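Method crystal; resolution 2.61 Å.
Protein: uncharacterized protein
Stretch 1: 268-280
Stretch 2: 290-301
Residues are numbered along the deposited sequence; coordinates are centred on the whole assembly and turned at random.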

# COMPACT_ATOMS: atom_id res chain seq x y z
N TYR A 268 -8.16 18.42 6.58
CA TYR A 268 -9.36 18.88 7.26
C TYR A 268 -10.44 19.29 6.26
O TYR A 268 -10.16 19.99 5.29
CB TYR A 268 -9.03 20.07 8.12
CG TYR A 268 -7.97 19.81 9.16
CD1 TYR A 268 -8.30 19.33 10.42
CD2 TYR A 268 -6.64 20.06 8.89
CE1 TYR A 268 -7.33 19.12 11.39
CE2 TYR A 268 -5.66 19.84 9.85
CZ TYR A 268 -6.02 19.37 11.09
OH TYR A 268 -5.05 19.14 12.03
N VAL A 269 -11.66 18.81 6.48
CA VAL A 269 -12.82 19.29 5.75
C VAL A 269 -13.75 19.89 6.74
O VAL A 269 -14.25 19.20 7.62
CB VAL A 269 -13.55 18.19 5.03
CG1 VAL A 269 -14.80 18.75 4.38
CG2 VAL A 269 -12.65 17.52 4.00
N GLN A 270 -13.94 21.19 6.65
CA GLN A 270 -14.80 21.91 7.57
C GLN A 270 -16.05 22.36 6.85
O GLN A 270 -15.97 22.95 5.77
CB GLN A 270 -14.07 23.12 8.14
CG GLN A 270 -14.88 23.91 9.18
CD GLN A 270 -14.18 25.20 9.62
OE1 GLN A 270 -13.89 26.08 8.80
NE2 GLN A 270 -13.91 25.31 10.91
N ILE A 271 -17.21 22.09 7.44
CA ILE A 271 -18.47 22.49 6.83
C ILE A 271 -19.20 23.47 7.73
O ILE A 271 -19.23 23.30 8.95
CB ILE A 271 -19.37 21.26 6.50
CG1 ILE A 271 -19.68 20.45 7.74
CG2 ILE A 271 -18.70 20.37 5.52
CD1 ILE A 271 -20.71 19.33 7.51
N MSE A 272 -19.78 24.51 7.12
CA MSE A 272 -20.46 25.60 7.86
C MSE A 272 -21.90 25.73 7.39
O MSE A 272 -22.17 25.84 6.21
CB MSE A 272 -19.71 26.91 7.65
CG MSE A 272 -18.34 26.92 8.32
SE MSE A 272 -17.06 28.07 7.42
CE MSE A 272 -16.28 26.78 6.15
N PHE A 273 -22.82 25.75 8.34
CA PHE A 273 -24.22 25.64 8.00
C PHE A 273 -25.10 26.15 9.11
O PHE A 273 -24.66 26.33 10.23
CB PHE A 273 -24.55 24.19 7.76
CG PHE A 273 -24.16 23.29 8.89
CD1 PHE A 273 -22.91 22.72 8.94
CD2 PHE A 273 -25.01 23.08 9.95
CE1 PHE A 273 -22.54 21.92 9.99
CE2 PHE A 273 -24.64 22.27 11.02
CZ PHE A 273 -23.42 21.70 11.04
N GLU A 274 -26.37 26.27 8.80
CA GLU A 274 -27.36 26.71 9.75
C GLU A 274 -28.71 26.27 9.25
O GLU A 274 -29.03 26.48 8.10
CB GLU A 274 -27.32 28.22 9.90
CG GLU A 274 -28.37 28.79 10.88
CD GLU A 274 -28.10 30.27 11.24
OE1 GLU A 274 -27.44 30.99 10.44
OE2 GLU A 274 -28.56 30.70 12.33
N TYR A 275 -29.49 25.61 10.10
CA TYR A 275 -30.83 25.14 9.68
C TYR A 275 -31.79 24.96 10.83
O TYR A 275 -31.39 24.96 11.99
CB TYR A 275 -30.72 23.82 8.90
CG TYR A 275 -30.12 22.65 9.68
CD1 TYR A 275 -30.89 21.90 10.56
CD2 TYR A 275 -28.81 22.25 9.48
CE1 TYR A 275 -30.34 20.80 11.25
CE2 TYR A 275 -28.26 21.18 10.16
CZ TYR A 275 -29.02 20.45 11.04
OH TYR A 275 -28.44 19.36 11.70
N ASP A 276 -33.05 24.81 10.50
CA ASP A 276 -34.08 24.48 11.47
C ASP A 276 -34.58 23.10 11.18
O ASP A 276 -34.60 22.68 10.02
CB ASP A 276 -35.27 25.44 11.35
CG ASP A 276 -35.01 26.80 11.96
OD1 ASP A 276 -34.16 26.90 12.87
OD2 ASP A 276 -35.70 27.77 11.55
N PHE A 277 -35.04 22.41 12.23
CA PHE A 277 -35.80 21.17 12.07
C PHE A 277 -36.56 20.86 13.33
O PHE A 277 -36.39 21.53 14.35
CB PHE A 277 -34.88 20.01 11.73
CG PHE A 277 -34.25 19.36 12.91
CD1 PHE A 277 -33.14 19.93 13.51
CD2 PHE A 277 -34.70 18.14 13.37
CE1 PHE A 277 -32.52 19.31 14.60
CE2 PHE A 277 -34.09 17.51 14.46
CZ PHE A 277 -33.00 18.10 15.07
N GLN A 278 -37.42 19.87 13.26
CA GLN A 278 -38.26 19.47 14.40
C GLN A 278 -38.05 18.03 14.72
O GLN A 278 -37.92 17.21 13.80
CB GLN A 278 -39.74 19.67 14.07
CG GLN A 278 -40.10 21.07 13.74
CD GLN A 278 -41.60 21.28 13.62
OE1 GLN A 278 -42.37 20.32 13.39
NE2 GLN A 278 -42.02 22.52 13.75
N ASP A 279 -38.06 17.70 16.01
CA ASP A 279 -37.99 16.32 16.47
C ASP A 279 -39.37 15.95 16.88
O ASP A 279 -39.94 16.57 17.77
CB ASP A 279 -37.00 16.18 17.65
CG ASP A 279 -37.01 14.78 18.28
OD1 ASP A 279 -37.95 14.01 18.02
OD2 ASP A 279 -36.11 14.49 19.09
N PHE A 280 -39.94 14.96 16.21
CA PHE A 280 -41.33 14.60 16.42
C PHE A 280 -41.48 13.14 16.79
O PHE A 280 -42.56 12.57 16.67
CB PHE A 280 -42.13 14.91 15.17
CG PHE A 280 -41.67 14.15 13.97
CD1 PHE A 280 -40.59 14.60 13.23
CD2 PHE A 280 -42.31 12.99 13.58
CE1 PHE A 280 -40.16 13.90 12.12
CE2 PHE A 280 -41.88 12.28 12.47
CZ PHE A 280 -40.81 12.74 11.74
N ILE A 290 -45.92 16.66 20.65
CA ILE A 290 -45.68 18.02 20.22
C ILE A 290 -44.24 18.14 19.68
O ILE A 290 -43.28 17.86 20.39
CB ILE A 290 -45.87 19.01 21.35
CG1 ILE A 290 -47.25 18.85 21.98
CG2 ILE A 290 -45.68 20.43 20.83
CD1 ILE A 290 -47.60 19.91 23.02
N PRO A 291 -44.09 18.54 18.43
CA PRO A 291 -42.75 18.64 17.90
C PRO A 291 -41.93 19.67 18.64
O PRO A 291 -42.46 20.70 19.02
CB PRO A 291 -42.98 19.09 16.47
CG PRO A 291 -44.30 18.53 16.10
CD PRO A 291 -45.11 18.58 17.36
N ILE A 292 -40.66 19.36 18.87
CA ILE A 292 -39.72 20.32 19.46
C ILE A 292 -38.83 20.86 18.35
O ILE A 292 -38.06 20.13 17.76
CB ILE A 292 -38.85 19.67 20.50
CG1 ILE A 292 -39.70 19.15 21.65
CG2 ILE A 292 -37.83 20.65 21.01
CD1 ILE A 292 -38.94 18.23 22.60
N LYS A 293 -38.96 22.14 18.05
CA LYS A 293 -38.20 22.77 16.97
C LYS A 293 -36.81 23.17 17.45
O LYS A 293 -36.66 23.68 18.56
CB LYS A 293 -38.95 24.01 16.47
CG LYS A 293 -38.44 24.59 15.15
CD LYS A 293 -39.36 25.72 14.65
CE LYS A 293 -39.05 26.10 13.20
NZ LYS A 293 -40.10 27.00 12.61
N TYR A 294 -35.80 22.97 16.61
CA TYR A 294 -34.45 23.34 16.97
C TYR A 294 -33.83 24.17 15.90
O TYR A 294 -34.05 23.94 14.73
CB TYR A 294 -33.58 22.10 17.19
CG TYR A 294 -34.02 21.21 18.34
CD1 TYR A 294 -33.73 21.53 19.66
CD2 TYR A 294 -34.63 20.00 18.08
CE1 TYR A 294 -34.13 20.70 20.69
CE2 TYR A 294 -35.01 19.16 19.10
CZ TYR A 294 -34.77 19.50 20.40
OH TYR A 294 -35.18 18.64 21.39
N ARG A 295 -33.01 25.14 16.31
CA ARG A 295 -32.15 25.83 15.39
C ARG A 295 -30.75 25.26 15.55
O ARG A 295 -30.22 25.24 16.65
CB ARG A 295 -32.13 27.32 15.71
CG ARG A 295 -31.03 28.11 14.95
CD ARG A 295 -31.27 28.10 13.47
NE ARG A 295 -32.48 28.83 13.14
CZ ARG A 295 -32.53 30.14 12.92
NH1 ARG A 295 -31.42 30.87 12.95
NH2 ARG A 295 -33.68 30.72 12.65
N VAL A 296 -30.17 24.78 14.46
CA VAL A 296 -28.80 24.23 14.47
C VAL A 296 -27.89 25.18 13.74
O VAL A 296 -28.17 25.56 12.61
CB VAL A 296 -28.73 22.89 13.74
CG1 VAL A 296 -27.34 22.27 13.91
CG2 VAL A 296 -29.80 21.95 14.23
N ALA A 297 -26.79 25.57 14.36
CA ALA A 297 -25.89 26.54 13.73
C ALA A 297 -24.46 26.36 14.16
O ALA A 297 -24.19 26.17 15.34
CB ALA A 297 -26.34 27.95 14.05
N GLY A 298 -23.54 26.47 13.20
CA GLY A 298 -22.10 26.42 13.48
C GLY A 298 -21.32 25.69 12.40
O GLY A 298 -21.59 25.83 11.20
N SER A 299 -20.35 24.89 12.84
CA SER A 299 -19.54 24.11 11.92
C SER A 299 -19.12 22.78 12.52
O SER A 299 -19.18 22.57 13.72
CB SER A 299 -18.30 24.88 11.52
OG SER A 299 -17.47 25.12 12.66
N MSE A 300 -18.70 21.88 11.64
CA MSE A 300 -18.15 20.61 12.01
C MSE A 300 -16.95 20.42 11.15
O MSE A 300 -16.88 20.98 10.05
CB MSE A 300 -19.15 19.48 11.74
CG MSE A 300 -20.38 19.52 12.65
SE MSE A 300 -21.45 17.93 12.53
CE MSE A 300 -22.23 18.18 10.84
N THR A 301 -15.99 19.64 11.60
CA THR A 301 -14.77 19.45 10.84
C THR A 301 -14.36 17.99 10.87
O THR A 301 -14.35 17.38 11.90
CB THR A 301 -13.62 20.29 11.43
OG1 THR A 301 -14.01 21.66 11.46
CG2 THR A 301 -12.32 20.13 10.61

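The apolar centre of the contact lies on the face of the antiparallel pair that carries Ile-271, Phe-273, Tyr-275, Phe-277, Val-296 and Met-300. Val-296 is its hub. Its CB sits over the face of the Tyr-275 ring, 3.7 Å from the ring centroid and 17° off the normal, a CH-pi arrangement that also brings Val-296 CG2 to 3.2 Å from Tyr-275 CE1. The same methyl, Val-296 CG2, meets the edge of the Phe-277 ring at CE1 (3.8 Å), while Val-296 CG1 approaches the edge of the Phe-273 ring at CE2 (4.0 Å). One valine thus touches three aromatic rings. Selenomethionine Met-300 extends the cluster, its CE lying 3.7 Å from Phe-273 CZ and 3.8 Å from Ile-271 CD1. In the other direction, the rings of Phe-277 and Tyr-294 pack obliquely, with planes at 37° and Phe-277 CZ 3.9 Å from Tyr-294 CD2.

The backbone holds these side chains in register through five pairs of reciprocal hydrogen bonds, from Ile-271 with Met-300 to Asp-279 with Ile-292. Tyr-275 and Val-296 are joined tightly, both Tyr-275 N to Val-296 O and Val-296 N to Tyr-275 O measuring 2.8 Å. Gly-298 maintains the ladder where the chain turns a corner, donating from N to Phe-273 O at 3.2 Å; its phi/psi of 142/-139 would jam a CB against the preceding carbonyl.

The opposite face is more polar. Here Arg-295 curls back, with chi2 and chi3 both p, and bridges two acids: its NE donates to Asp-276 OD1 at 2.6 Å and its NH1 to Glu-274 OE2 at 2.9 Å. Both carboxylate oxygens lie near the guanidinium plane, as salt bridges of this kind favour. Lys-293 stays extended, and its NZ remains 4.6 Å from Asp-276 OD2, beyond salt-bridge range.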